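Local coordinates for protein lipoteichoic acid primase (Listeria monocytogenes, PDB 4UOP) that is a lipoteichoic acid primase whose extracellular catalytic domain belongs to the sulfatase family and holds a bound magnesium ion, at residues 248-253 with 286-291. Sequence-based numbering, arbitrary orientation.
Sequences GNYFEA and HIIKTD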
# COMPACT_ATOMS: atom_id res chain seq x y z
N GLY B 248 19.08 19.73 3.89
CA GLY B 248 20.42 20.11 3.46
C GLY B 248 21.08 19.00 2.68
O GLY B 248 21.64 19.23 1.60
N ASN B 249 21.00 17.78 3.19
CA ASN B 249 21.57 16.63 2.50
C ASN B 249 20.86 16.41 1.16
O ASN B 249 21.51 16.07 0.18
CB ASN B 249 21.48 15.38 3.37
CG ASN B 249 22.33 15.50 4.63
OD1 ASN B 249 23.31 16.23 4.66
ND2 ASN B 249 21.94 14.79 5.67
N TYR B 250 19.56 16.64 1.15
CA TYR B 250 18.75 16.53 -0.07
C TYR B 250 19.27 17.48 -1.12
O TYR B 250 19.52 17.08 -2.24
CB TYR B 250 17.29 16.82 0.23
CG TYR B 250 16.41 16.82 -0.98
CD1 TYR B 250 15.97 15.62 -1.55
CD2 TYR B 250 16.02 18.00 -1.57
CE1 TYR B 250 15.15 15.61 -2.66
CE2 TYR B 250 15.20 18.00 -2.69
CZ TYR B 250 14.76 16.80 -3.21
OH TYR B 250 13.95 16.82 -4.32
N PHE B 251 19.51 18.73 -0.73
CA PHE B 251 20.04 19.72 -1.67
C PHE B 251 21.43 19.37 -2.23
O PHE B 251 21.69 19.59 -3.42
CB PHE B 251 20.09 21.12 -1.05
CG PHE B 251 18.75 21.82 -0.97
CD1 PHE B 251 17.80 21.73 -1.97
CD2 PHE B 251 18.47 22.63 0.13
CE1 PHE B 251 16.60 22.41 -1.87
CE2 PHE B 251 17.27 23.30 0.24
CZ PHE B 251 16.33 23.19 -0.76
N GLU B 252 22.33 18.83 -1.40
CA GLU B 252 23.64 18.38 -1.90
C GLU B 252 23.47 17.25 -2.92
O GLU B 252 24.16 17.20 -3.94
CB GLU B 252 24.54 17.86 -0.79
CG GLU B 252 24.85 18.86 0.31
CD GLU B 252 25.88 19.91 -0.07
OE1 GLU B 252 26.40 19.93 -1.22
OE2 GLU B 252 26.18 20.73 0.82
N ALA B 253 22.56 16.33 -2.63
CA ALA B 253 22.37 15.15 -3.48
C ALA B 253 21.71 15.51 -4.80
O ALA B 253 22.13 15.03 -5.86
CB ALA B 253 21.55 14.10 -2.77
N HIS B 286 8.05 12.92 -5.41
CA HIS B 286 8.55 13.81 -4.38
C HIS B 286 9.06 13.00 -3.22
O HIS B 286 8.74 11.82 -3.07
CB HIS B 286 7.48 14.77 -3.91
CG HIS B 286 6.59 14.21 -2.86
ND1 HIS B 286 5.65 13.23 -3.12
CD2 HIS B 286 6.49 14.47 -1.53
CE1 HIS B 286 5.01 12.93 -2.01
NE2 HIS B 286 5.51 13.66 -1.03
N ILE B 287 9.88 13.64 -2.39
CA ILE B 287 10.36 12.98 -1.19
C ILE B 287 10.25 13.87 0.05
O ILE B 287 10.17 13.35 1.16
CB ILE B 287 11.80 12.45 -1.40
CG1 ILE B 287 12.17 11.41 -0.34
CG2 ILE B 287 12.81 13.59 -1.42
CD1 ILE B 287 11.19 10.25 -0.24
N ILE B 288 10.23 15.19 -0.13
CA ILE B 288 10.17 16.13 0.99
C ILE B 288 8.73 16.63 1.14
O ILE B 288 8.16 17.22 0.21
CB ILE B 288 11.12 17.33 0.76
CG1 ILE B 288 12.56 16.86 0.46
CG2 ILE B 288 11.04 18.30 1.93
CD1 ILE B 288 13.27 16.11 1.59
N LYS B 289 8.13 16.37 2.29
CA LYS B 289 6.83 16.94 2.61
C LYS B 289 7.07 18.37 3.09
O LYS B 289 7.49 18.57 4.25
CB LYS B 289 6.11 16.11 3.66
CG LYS B 289 5.83 14.69 3.20
CD LYS B 289 4.48 14.21 3.71
CE LYS B 289 4.13 12.84 3.14
NZ LYS B 289 4.94 11.76 3.75
N THR B 290 6.84 19.34 2.22
CA THR B 290 7.32 20.69 2.47
C THR B 290 6.55 21.37 3.60
O THR B 290 7.11 22.22 4.29
CB THR B 290 7.30 21.58 1.22
OG1 THR B 290 5.99 21.55 0.63
CG2 THR B 290 8.34 21.10 0.20
N ASP B 291 5.29 21.00 3.80
CA ASP B 291 4.50 21.57 4.90
C ASP B 291 4.96 21.05 6.27
O ASP B 291 4.65 21.66 7.28
CB ASP B 291 2.98 21.39 4.68
CG ASP B 291 2.54 19.94 4.66
OD1 ASP B 291 3.21 19.08 5.28
OD2 ASP B 291 1.50 19.66 3.98
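Y250 of helix 246-271 meets I288 and I287 of the loop that follows strand 277-283, a small case of one aromatic ring taking up two neighbouring aliphatic branches. Over one face of the ring lies I288 CG1, a CH-pi contact 4.0 Å from the Y250 ring centroid and only 4° off its normal. I288 CD1 reaches the ring at its root, 4.1 Å from Y250 CG. The second branch comes at a slant: I287 CG2 lies 3.3 Å from Y250 CE1. With CG anti to the backbone N (chi1 176°), the tyrosine reaches from the helix to the loop.

Further out, the hydroxyl of Y250 is hydrogen-bonded to the backbone O of S67, which tethers the hydroxyl end of the side chain, while F227 meets the same ring edge-to-face. The loop is held in turn by the side-chain amide oxygen of Q69, which accepts from the backbone N of both I287 and I288. The I287 side chain lies about 7 Å from the magnesium ion bound by E66, T108, D284 and H285, the last two directly preceding the loop segment. No hydrogen bond crosses between the two segments, so their contact rests on dispersion and close fit, beside the metal site, while hydrogen bonds to S67 and Q69 help to hold the two partners in place.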